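Local coordinates for phycocyanobilin lyase subunit alpha (Nostoc sp. PCC 7120, PDB 5N3U), which associates with the beta subunit CpcF to form a lyase that is probably required for attaching the bilin chromophore to the phycocyanin subunit CpcA, at residues L59-D64 and Y71-N76; P91-C96 and Q110-L115; D101-E106 and R141-Q146; P147-L152 and V175-C180. One frame throughout, in Å; residues are numbered along the deposited sequence.

Contact 1 (L59-D64 and Y71-N76); sequences LEDEAD and YPLRRN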
# COMPACT_ATOMS: atom_id res chain seq x y z
N LEU A 59 11.15 -26.91 -5.83
CA LEU A 59 11.31 -26.95 -7.29
C LEU A 59 10.96 -28.31 -7.94
O LEU A 59 10.68 -28.37 -9.12
CB LEU A 59 12.67 -26.50 -7.73
CG LEU A 59 13.18 -25.13 -7.36
CD1 LEU A 59 14.57 -24.91 -7.86
CD2 LEU A 59 12.28 -24.08 -7.96
N GLU A 60 10.90 -29.38 -7.16
CA GLU A 60 10.49 -30.67 -7.66
C GLU A 60 9.08 -31.07 -7.18
O GLU A 60 8.69 -32.21 -7.39
CB GLU A 60 11.50 -31.73 -7.18
CG GLU A 60 12.82 -31.47 -7.88
CD GLU A 60 14.03 -32.20 -7.27
OE1 GLU A 60 15.11 -32.06 -7.88
OE2 GLU A 60 13.93 -32.87 -6.21
N ASP A 61 8.30 -30.12 -6.64
CA ASP A 61 6.92 -30.42 -6.26
C ASP A 61 6.12 -31.09 -7.32
O ASP A 61 6.07 -30.67 -8.51
CB ASP A 61 6.18 -29.14 -5.84
CG ASP A 61 4.78 -29.44 -5.31
OD1 ASP A 61 4.69 -30.21 -4.28
OD2 ASP A 61 3.78 -28.96 -5.91
N GLU A 62 5.40 -32.11 -6.90
CA GLU A 62 4.37 -32.73 -7.73
C GLU A 62 2.93 -32.62 -7.19
O GLU A 62 2.04 -32.94 -7.95
CB GLU A 62 4.65 -34.24 -7.94
CG GLU A 62 6.04 -34.49 -8.47
CD GLU A 62 6.13 -34.29 -9.98
OE1 GLU A 62 5.14 -33.89 -10.65
OE2 GLU A 62 7.22 -34.55 -10.53
N ALA A 63 2.72 -32.24 -5.95
CA ALA A 63 1.37 -32.17 -5.27
C ALA A 63 0.43 -31.14 -5.88
O ALA A 63 -0.80 -31.38 -6.07
CB ALA A 63 1.57 -31.84 -3.82
N ASP A 64 1.01 -30.01 -6.28
CA ASP A 64 0.16 -28.85 -6.73
C ASP A 64 0.27 -28.69 -8.25
O ASP A 64 1.42 -28.43 -8.79
CB ASP A 64 0.61 -27.56 -6.00
CG ASP A 64 -0.42 -26.39 -6.11
OD1 ASP A 64 -1.41 -26.57 -6.85
OD2 ASP A 64 -0.25 -25.33 -5.41
N TYR A 71 2.59 -25.84 -12.50
CA TYR A 71 3.09 -26.22 -11.22
C TYR A 71 3.15 -24.98 -10.33
O TYR A 71 4.21 -24.36 -10.22
CB TYR A 71 4.50 -26.77 -11.39
CG TYR A 71 4.64 -28.10 -12.12
CD1 TYR A 71 4.82 -28.14 -13.48
CD2 TYR A 71 4.74 -29.31 -11.39
CE1 TYR A 71 5.03 -29.35 -14.13
CE2 TYR A 71 4.90 -30.52 -12.01
CZ TYR A 71 5.05 -30.53 -13.37
OH TYR A 71 5.18 -31.70 -14.02
N PRO A 72 2.04 -24.60 -9.67
CA PRO A 72 2.04 -23.35 -8.86
C PRO A 72 3.13 -23.23 -7.80
O PRO A 72 3.70 -22.19 -7.62
CB PRO A 72 0.67 -23.37 -8.18
CG PRO A 72 -0.19 -24.13 -9.13
CD PRO A 72 0.69 -25.20 -9.74
N LEU A 73 3.40 -24.26 -7.06
CA LEU A 73 4.40 -24.10 -6.03
C LEU A 73 5.79 -24.00 -6.67
O LEU A 73 6.64 -23.32 -6.12
CB LEU A 73 4.36 -25.28 -4.97
CG LEU A 73 5.38 -25.18 -3.86
CD1 LEU A 73 5.10 -23.94 -3.04
CD2 LEU A 73 5.39 -26.44 -2.88
N ARG A 74 6.03 -24.68 -7.77
CA ARG A 74 7.35 -24.55 -8.40
C ARG A 74 7.56 -23.10 -8.87
O ARG A 74 8.61 -22.55 -8.71
CB ARG A 74 7.50 -25.45 -9.59
CG ARG A 74 7.62 -26.91 -9.22
CD ARG A 74 7.98 -27.71 -10.45
NE ARG A 74 7.76 -29.12 -10.18
CZ ARG A 74 8.20 -30.11 -10.93
NH1 ARG A 74 8.94 -29.85 -12.01
NH2 ARG A 74 7.91 -31.36 -10.59
N ARG A 75 6.51 -22.49 -9.40
CA ARG A 75 6.61 -21.10 -9.81
C ARG A 75 6.98 -20.18 -8.67
O ARG A 75 7.87 -19.39 -8.76
CB ARG A 75 5.27 -20.66 -10.43
CG ARG A 75 4.83 -21.42 -11.63
CD ARG A 75 3.36 -21.07 -11.95
NE ARG A 75 2.88 -21.83 -13.13
CZ ARG A 75 1.65 -21.73 -13.62
NH1 ARG A 75 0.79 -20.92 -13.03
NH2 ARG A 75 1.26 -22.43 -14.69
N ASN A 76 6.29 -20.26 -7.56
CA ASN A 76 6.54 -19.40 -6.45
C ASN A 76 7.88 -19.66 -5.76
O ASN A 76 8.54 -18.74 -5.35
CB ASN A 76 5.43 -19.57 -5.39
CG ASN A 76 4.30 -18.62 -5.62
OD1 ASN A 76 4.21 -17.95 -6.70
ND2 ASN A 76 3.45 -18.50 -4.63
O HOH W 1 3.82 -27.20 -7.91
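R74 of helix 72-83 lays its side chain along the backbone of loop 59-64, reaching L59 O, D61 O and the acid of E62. From CB, the first torsion sets CG anti to the carbonyl carbon and beside the backbone N (chi1 -72°), and the chain then runs extended to NE. CG rests 3.4 Å from L59 O, and CD comes closer still to that same L59 O, at 3.1 Å. The guanidinium then takes D61 O side-on: R74 NE donates to D61 O at 2.8 Å and R74 NH2 to the same D61 O at 2.9 Å. Both bonds lie close to the guanidinium plane, although NH2 approaches from well above the carbonyl plane. NH2 also forms a salt bridge with E62 OE2 (3.3 Å), whose carboxylate is turned steeply against the guanidinium. NH1 stands over one face of the Y71 ring, toward its rim. The two faces of the guanidinium are occupied near their rims, one by Y71 CE2 and the opposite one by E60 CA.

The loop is also braced from within. D61 OD2 accepts from D64 N at 3.0 Å, an Asx motif, while D61 CG packs against L73 CD2. A water donates to D61 OD2 and to D64 O. D64 lies across P72, its OD2 3.5 Å from P72 CB, and its OD1 forms a salt bridge with K137 of the CpcF chain. Segment 59-64 lies in the loop between helix 49-58 and helix 72-83, with L73 and P72 leaning on helix 31-43 and R74 touching V104 of helix 102-115.

Contact 2 (P91-C96 and Q110-L115); sequences PGLINC and QSLEML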
# COMPACT_ATOMS: atom_id res chain seq x y z
N PRO A 91 21.68 -24.75 -9.82
CA PRO A 91 21.41 -25.94 -10.57
C PRO A 91 19.92 -26.34 -10.66
O PRO A 91 19.46 -26.72 -11.75
CB PRO A 91 22.27 -27.00 -9.85
CG PRO A 91 23.36 -26.22 -9.29
CD PRO A 91 22.74 -24.95 -8.84
N GLY A 92 19.21 -26.23 -9.57
CA GLY A 92 17.78 -26.49 -9.58
C GLY A 92 17.02 -25.52 -10.47
O GLY A 92 16.09 -25.91 -11.17
N LEU A 93 17.43 -24.25 -10.45
CA LEU A 93 16.81 -23.25 -11.33
C LEU A 93 17.10 -23.56 -12.76
O LEU A 93 16.23 -23.46 -13.63
CB LEU A 93 17.22 -21.81 -10.96
CG LEU A 93 16.69 -21.33 -9.66
CD1 LEU A 93 17.45 -20.09 -9.23
CD2 LEU A 93 15.13 -21.18 -9.67
N ILE A 94 18.33 -23.98 -13.05
CA ILE A 94 18.70 -24.45 -14.37
C ILE A 94 17.83 -25.58 -14.88
O ILE A 94 17.32 -25.59 -16.05
CB ILE A 94 20.19 -24.78 -14.42
CG1 ILE A 94 20.97 -23.49 -14.40
CG2 ILE A 94 20.52 -25.52 -15.73
CD1 ILE A 94 22.45 -23.72 -14.18
N ASN A 95 17.56 -26.52 -14.00
CA ASN A 95 16.66 -27.58 -14.36
C ASN A 95 15.25 -27.11 -14.73
O ASN A 95 14.60 -27.64 -15.60
CB ASN A 95 16.46 -28.52 -13.16
CG ASN A 95 17.62 -29.45 -12.92
OD1 ASN A 95 18.47 -29.63 -13.77
ND2 ASN A 95 17.65 -30.04 -11.73
N CYS A 96 14.80 -26.09 -14.03
CA CYS A 96 13.47 -25.52 -14.26
C CYS A 96 13.34 -24.87 -15.66
O CYS A 96 12.23 -24.69 -16.17
CB CYS A 96 13.22 -24.43 -13.23
SG CYS A 96 12.79 -25.12 -11.61
N GLN A 110 14.04 -15.44 -14.62
CA GLN A 110 14.11 -14.17 -13.87
C GLN A 110 15.02 -14.32 -12.64
O GLN A 110 15.88 -13.44 -12.37
CB GLN A 110 12.73 -13.74 -13.40
CG GLN A 110 11.84 -13.28 -14.52
CD GLN A 110 10.34 -13.22 -14.12
OE1 GLN A 110 9.89 -13.79 -13.10
NE2 GLN A 110 9.55 -12.57 -14.98
N SER A 111 14.90 -15.44 -11.95
CA SER A 111 15.77 -15.63 -10.78
C SER A 111 17.24 -15.83 -11.15
O SER A 111 18.09 -15.32 -10.49
CB SER A 111 15.21 -16.82 -9.99
OG SER A 111 13.99 -16.38 -9.43
N LEU A 112 17.52 -16.52 -12.24
CA LEU A 112 18.89 -16.65 -12.74
C LEU A 112 19.44 -15.31 -13.15
O LEU A 112 20.62 -15.05 -12.95
CB LEU A 112 18.95 -17.65 -13.85
CG LEU A 112 18.74 -19.07 -13.36
CD1 LEU A 112 18.44 -20.03 -14.47
CD2 LEU A 112 19.96 -19.61 -12.60
N GLU A 113 18.62 -14.42 -13.72
CA GLU A 113 19.08 -13.06 -13.98
C GLU A 113 19.48 -12.33 -12.64
O GLU A 113 20.40 -11.54 -12.64
CB GLU A 113 17.99 -12.29 -14.65
CG GLU A 113 18.33 -10.86 -15.10
CD GLU A 113 18.30 -9.78 -14.01
OE1 GLU A 113 17.62 -9.92 -12.93
OE2 GLU A 113 19.03 -8.76 -14.24
N MET A 114 18.75 -12.54 -11.56
CA MET A 114 19.01 -11.91 -10.30
C MET A 114 20.24 -12.49 -9.65
O MET A 114 21.05 -11.75 -9.08
CB MET A 114 17.81 -12.04 -9.38
CG MET A 114 16.60 -11.28 -9.86
SD MET A 114 15.20 -11.60 -8.71
CE MET A 114 15.72 -10.59 -7.43
N LEU A 115 20.46 -13.77 -9.83
CA LEU A 115 21.64 -14.43 -9.18
C LEU A 115 22.94 -14.20 -9.92
O LEU A 115 23.99 -14.33 -9.33
CB LEU A 115 21.38 -15.88 -9.02
CG LEU A 115 20.27 -16.22 -8.06
CD1 LEU A 115 19.79 -17.63 -8.06
CD2 LEU A 115 20.65 -15.83 -6.66
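In the HEAT-like helical array of this subunit, L93 of helix 90-96 meets S111, L112 and L115 of helix 102-115, illustrating how consecutive helices are joined by apolar contacts, with no hydrogen bond crossing between the two segments. These run roughly antiparallel, their directions 146° apart, and their axes approach to 10.1 Å.

L93 touches three residues of the partner helix, and its two ends do different work. Its CB sits beside the branch of L112, 3.9 Å from L112 CD2 and equally near L112 CG. Farther out, L93 CD1 reaches the next turn of the partner helix, 3.6 Å from L115 CD1, and the two leucine side chains cross at about a right angle. The same L93 methyl lies 4.0 Å from S111 CB, so a single carbon touches residues one turn apart on helix 102-115. L112 also reaches I94, its CD1 4.3 Å from I94 CG1, and this one leucine bridges two successive residues of helix 90-96.

The hydroxyl of S111 is satisfied on another side. S111 OG is hydrogen-bonded to A78 O in helix 72-83, where A78 also touches L93. Three helices therefore converge on this point, while L112 reaches A120 and L97 in the adjoining loops. Consecutive helices running roughly antiparallel, which here pack leucines, an isoleucine and a serine CB together, are typical of HEAT-like solenoids, whose hydrophobic core runs continuously from one helical layer to the next.

Contact 3 (D101-E106 and R141-Q146); sequences DFYVRE and RPHLVQ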
# COMPACT_ATOMS: atom_id res chain seq x y z
N ASP A 101 6.09 -26.28 -17.89
CA ASP A 101 5.24 -25.15 -17.57
C ASP A 101 6.01 -23.83 -17.90
O ASP A 101 7.05 -23.52 -17.29
CB ASP A 101 4.97 -25.21 -16.08
CG ASP A 101 4.15 -24.04 -15.56
OD1 ASP A 101 3.79 -23.11 -16.32
OD2 ASP A 101 3.87 -24.04 -14.32
N PHE A 102 5.46 -23.08 -18.84
CA PHE A 102 6.04 -21.81 -19.24
C PHE A 102 6.40 -20.91 -18.07
O PHE A 102 7.49 -20.28 -18.06
CB PHE A 102 5.11 -21.08 -20.27
CG PHE A 102 5.54 -19.68 -20.55
CD1 PHE A 102 5.13 -18.64 -19.72
CD2 PHE A 102 6.36 -19.36 -21.65
CE1 PHE A 102 5.54 -17.35 -19.92
CE2 PHE A 102 6.72 -18.02 -21.92
CZ PHE A 102 6.41 -17.02 -21.00
N TYR A 103 5.50 -20.84 -17.11
CA TYR A 103 5.61 -19.89 -16.02
C TYR A 103 6.72 -20.32 -15.02
O TYR A 103 7.32 -19.48 -14.40
CB TYR A 103 4.28 -19.66 -15.33
CG TYR A 103 3.34 -18.93 -16.22
CD1 TYR A 103 3.54 -17.56 -16.46
CD2 TYR A 103 2.32 -19.59 -16.90
CE1 TYR A 103 2.73 -16.86 -17.40
CE2 TYR A 103 1.48 -18.91 -17.78
CZ TYR A 103 1.72 -17.55 -18.02
OH TYR A 103 0.94 -16.86 -18.91
N VAL A 104 7.02 -21.59 -14.96
CA VAL A 104 8.24 -22.06 -14.23
C VAL A 104 9.51 -21.61 -14.95
O VAL A 104 10.41 -21.15 -14.33
CB VAL A 104 8.23 -23.56 -14.04
CG1 VAL A 104 9.55 -24.02 -13.48
CG2 VAL A 104 7.14 -23.94 -13.08
N ARG A 105 9.56 -21.83 -16.25
CA ARG A 105 10.70 -21.39 -17.07
C ARG A 105 10.93 -19.91 -16.91
O ARG A 105 12.08 -19.45 -16.72
CB ARG A 105 10.54 -21.78 -18.55
CG ARG A 105 10.31 -23.28 -18.79
CD ARG A 105 10.66 -23.76 -20.21
NE ARG A 105 9.84 -23.18 -21.27
CZ ARG A 105 8.59 -23.50 -21.50
NH1 ARG A 105 7.97 -24.40 -20.73
NH2 ARG A 105 7.94 -22.90 -22.48
N GLU A 106 9.87 -19.17 -16.91
CA GLU A 106 9.94 -17.69 -16.78
C GLU A 106 10.47 -17.29 -15.42
O GLU A 106 11.35 -16.45 -15.28
CB GLU A 106 8.54 -17.07 -16.98
CG GLU A 106 8.63 -15.56 -17.11
CD GLU A 106 7.30 -14.93 -17.49
OE1 GLU A 106 6.28 -15.21 -16.78
OE2 GLU A 106 7.29 -14.21 -18.53
N ARG A 141 -2.69 -18.59 -25.94
CA ARG A 141 -1.74 -18.42 -24.84
C ARG A 141 -1.42 -16.95 -24.68
O ARG A 141 -1.07 -16.29 -25.62
CB ARG A 141 -0.42 -19.12 -25.19
CG ARG A 141 -0.50 -20.55 -25.54
CD ARG A 141 -0.90 -21.37 -24.32
NE ARG A 141 -0.86 -22.73 -24.79
CZ ARG A 141 -1.87 -23.58 -24.78
NH1 ARG A 141 -2.99 -23.28 -24.18
NH2 ARG A 141 -1.70 -24.79 -25.29
N PRO A 142 -1.42 -16.44 -23.46
CA PRO A 142 -1.04 -15.04 -23.26
C PRO A 142 0.48 -14.80 -23.07
O PRO A 142 0.88 -14.08 -22.15
CB PRO A 142 -1.78 -14.71 -21.97
CG PRO A 142 -1.69 -15.99 -21.19
CD PRO A 142 -1.80 -17.09 -22.21
N HIS A 143 1.29 -15.52 -23.81
CA HIS A 143 2.72 -15.47 -23.67
C HIS A 143 3.32 -16.01 -24.97
O HIS A 143 2.70 -16.71 -25.75
CB HIS A 143 3.20 -16.24 -22.43
CG HIS A 143 2.82 -17.69 -22.37
ND1 HIS A 143 3.44 -18.66 -23.13
CD2 HIS A 143 1.91 -18.35 -21.60
CE1 HIS A 143 2.93 -19.85 -22.84
NE2 HIS A 143 2.01 -19.68 -21.91
N LEU A 144 4.60 -15.73 -25.18
CA LEU A 144 5.33 -16.33 -26.29
C LEU A 144 5.74 -17.71 -25.95
O LEU A 144 5.55 -18.13 -24.81
CB LEU A 144 6.55 -15.47 -26.62
CG LEU A 144 6.22 -14.03 -26.94
CD1 LEU A 144 7.44 -13.16 -27.04
CD2 LEU A 144 5.43 -13.91 -28.21
N VAL A 145 6.29 -18.43 -26.92
CA VAL A 145 6.66 -19.80 -26.72
C VAL A 145 7.72 -20.03 -25.65
O VAL A 145 7.74 -21.10 -25.01
CB VAL A 145 7.04 -20.57 -28.01
CG1 VAL A 145 5.80 -20.80 -28.87
CG2 VAL A 145 8.18 -19.89 -28.75
N GLN A 146 8.57 -19.00 -25.45
CA GLN A 146 9.56 -19.02 -24.37
C GLN A 146 9.58 -17.66 -23.73
O GLN A 146 9.08 -16.70 -24.29
CB GLN A 146 10.97 -19.39 -24.90
CG GLN A 146 11.14 -20.77 -25.53
CD GLN A 146 10.97 -21.84 -24.50
OE1 GLN A 146 10.89 -21.56 -23.31
NE2 GLN A 146 10.99 -23.04 -24.92
O HOH W 2 1.48 -14.51 -19.19
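F102 and H143 lie face to face, their ring centroids 3.7 Å apart and their planes only 12° from parallel, with H143 ND1 over the rim of the phenyl ring. The two side chains slide past each other in opposite directions, so that each CB comes over the other's ring in a CH-pi contact. The far face of the imidazole is covered at its centre by R141 CB, and Y103 OH meets its edge, 3.2 Å from H143 CD2. At the edge of the phenyl ring lies the backbone of Q146. Y103 turns one face to F102, with F102 CD1 over its centre, and F102 CA lies over one face of the R105 guanidinium, toward the rim.

H143 CG stands between backbone N and carbonyl carbon (chi1 58°), and the rotation of the ring is fixed by ND1 donating to L144 O at 2.7 Å, almost straight at 173°. This aromatic cluster pins the long loop before helix 148-157 onto the start of helix 102-115, one of the HEAT-repeat helices, where D101, the N-cap residue, accepts from Y103 N through OD1 at 2.9 Å and caps the helix.

Beside the cluster, R105 NE donates to Q146 OE1 at 2.8 Å, in the guanidinium plane, and NH2 adds a weak bond to V145 O. R105 NH1 also binds C99 O. P142 CG lies 3.6 Å from Y103 OH, and P142 packs against P65 of the CpcF chain.

Contact 4 (P147-L152 and V175-C180); sequences PYEAVL and VSRVQC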
# COMPACT_ATOMS: atom_id res chain seq x y z
N PRO A 147 10.06 -17.57 -22.48
CA PRO A 147 10.11 -16.29 -21.79
C PRO A 147 11.31 -15.51 -22.31
O PRO A 147 12.36 -15.40 -21.65
CB PRO A 147 10.27 -16.67 -20.31
CG PRO A 147 11.01 -17.96 -20.35
CD PRO A 147 10.47 -18.66 -21.58
N TYR A 148 11.18 -15.00 -23.53
CA TYR A 148 12.36 -14.37 -24.17
C TYR A 148 12.85 -13.17 -23.41
O TYR A 148 14.09 -12.97 -23.31
CB TYR A 148 12.00 -14.00 -25.64
CG TYR A 148 11.83 -15.24 -26.53
CD1 TYR A 148 12.92 -16.02 -26.89
CD2 TYR A 148 10.58 -15.63 -26.95
CE1 TYR A 148 12.79 -17.08 -27.71
CE2 TYR A 148 10.41 -16.75 -27.71
CZ TYR A 148 11.48 -17.47 -28.10
OH TYR A 148 11.36 -18.60 -28.86
N GLU A 149 11.95 -12.35 -22.91
CA GLU A 149 12.35 -11.21 -22.17
C GLU A 149 13.33 -11.55 -21.05
O GLU A 149 14.42 -10.97 -20.95
CB GLU A 149 11.11 -10.47 -21.64
CG GLU A 149 11.38 -9.23 -20.76
CD GLU A 149 10.09 -8.43 -20.39
OE1 GLU A 149 8.97 -8.89 -20.70
OE2 GLU A 149 10.18 -7.28 -19.89
N ALA A 150 12.92 -12.47 -20.17
CA ALA A 150 13.76 -12.89 -19.03
C ALA A 150 14.97 -13.59 -19.47
O ALA A 150 16.03 -13.40 -18.89
CB ALA A 150 12.91 -13.81 -18.16
N VAL A 151 14.91 -14.38 -20.51
CA VAL A 151 16.09 -15.12 -20.96
C VAL A 151 17.18 -14.16 -21.49
O VAL A 151 18.39 -14.31 -21.21
CB VAL A 151 15.74 -16.15 -22.07
CG1 VAL A 151 16.97 -16.64 -22.82
CG2 VAL A 151 14.94 -17.34 -21.47
N LEU A 152 16.74 -13.22 -22.28
CA LEU A 152 17.70 -12.24 -22.85
C LEU A 152 18.29 -11.40 -21.69
O LEU A 152 19.47 -11.18 -21.65
CB LEU A 152 16.96 -11.31 -23.80
CG LEU A 152 16.57 -11.99 -25.14
CD1 LEU A 152 15.50 -11.22 -25.83
CD2 LEU A 152 17.77 -12.36 -26.00
N VAL A 175 7.52 -7.99 -30.68
CA VAL A 175 7.15 -7.57 -29.34
C VAL A 175 8.09 -6.57 -28.68
O VAL A 175 9.26 -6.83 -28.50
CB VAL A 175 6.90 -8.80 -28.40
CG1 VAL A 175 6.57 -8.35 -26.96
CG2 VAL A 175 5.79 -9.69 -29.00
N SER A 176 7.53 -5.44 -28.26
CA SER A 176 8.33 -4.32 -27.75
C SER A 176 9.15 -4.67 -26.53
O SER A 176 10.27 -4.26 -26.43
CB SER A 176 7.43 -3.13 -27.33
OG SER A 176 7.11 -2.44 -28.47
N ARG A 177 8.57 -5.47 -25.62
CA ARG A 177 9.29 -5.91 -24.45
C ARG A 177 10.43 -6.75 -24.75
O ARG A 177 11.46 -6.68 -24.06
CB ARG A 177 8.30 -6.62 -23.48
CG ARG A 177 7.40 -5.51 -22.85
CD ARG A 177 6.31 -6.03 -21.90
NE ARG A 177 6.97 -6.60 -20.71
CZ ARG A 177 6.96 -6.15 -19.46
NH1 ARG A 177 6.21 -5.12 -19.06
NH2 ARG A 177 7.71 -6.79 -18.58
N VAL A 178 10.33 -7.58 -25.78
CA VAL A 178 11.46 -8.42 -26.20
C VAL A 178 12.60 -7.55 -26.79
O VAL A 178 13.80 -7.80 -26.57
CB VAL A 178 10.98 -9.49 -27.16
CG1 VAL A 178 12.10 -10.25 -27.72
CG2 VAL A 178 9.96 -10.42 -26.41
N GLN A 179 12.22 -6.56 -27.57
CA GLN A 179 13.26 -5.69 -28.14
C GLN A 179 14.02 -4.92 -27.08
O GLN A 179 15.24 -4.74 -27.21
CB GLN A 179 12.62 -4.68 -29.09
CG GLN A 179 12.02 -5.32 -30.27
CD GLN A 179 11.32 -4.31 -31.16
OE1 GLN A 179 10.40 -3.61 -30.75
NE2 GLN A 179 11.77 -4.24 -32.38
N CYS A 180 13.31 -4.47 -26.06
CA CYS A 180 13.92 -3.77 -24.94
C CYS A 180 14.91 -4.63 -24.19
O CYS A 180 16.04 -4.21 -23.85
CB CYS A 180 12.81 -3.28 -24.04
SG CYS A 180 13.29 -2.18 -22.70
O HOH W 3 11.71 -5.79 -21.47
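E149, V178 and R177 bury most of the surface where the opening turns of helices 148-157 and 176-190 run side by side, an example of a charged pair and a hydrophobic seam sharing one interface. The short segments are nearly parallel, with axes 8.6 Å from one another.

E149 sends its chain out extended, CG anti to the backbone N (chi1 178°), and the carboxylate meets the bent side chain of R177 in a salt bridge. R177 NE donates to the syn lone pair of E149 OE1 at 3.0 Å, in the plane of the guanidinium. R177 NH2 makes a bond to E149 OE2 that is short, at 2.8 Å, but sharply bent (120° at the hydrogen) and hence weak, and a longer weak one to OE1. The carboxylate is turned steeply against the guanidinium, so the pairing is not a flat two-pronged one, and the NE bond is the straighter, at 161°. A water lies within reach of both E149 OE2, at 2.7 Å, and R177 O.

V178 supplies the apolar half. Its CG1 is 4.0 Å from L152 CD1, the two side chains crossing at about a right angle, while CG2 lies 4.2 Å from Y148 CB. The Y148 ring leads away from this seam to meet F170. E149 and L152 both touch A181 as well, farther along helix 176-190.

Both helices pack on further layers: P147 and A150 lean on helix 102-115, and R177 reaches V213 of helix 208-221.

In the fold
The four contacts lie along the helical array, and neighbouring ones touch. Contacts 1 and 2, with centres about 15 Å apart, share a hydrophobic junction where L59 packs on G92 and C96. Contact 1 meets contact 3 through a salt bridge, R75 NE to D101 OD2 at 2.7 Å. Contacts 2 and 3 both use helix 102-115, at opposite ends of it, and alternate along the chain. Contact 3 leads directly into contact 4, F102 CE2 lying 3.4 Å from P147 N. Contacts 1 and 4 remain apart, their nearest atoms about 11 Å from each other. Contacts 1 and 3 also reach the CpcF chain, the partner with which the lyase forms.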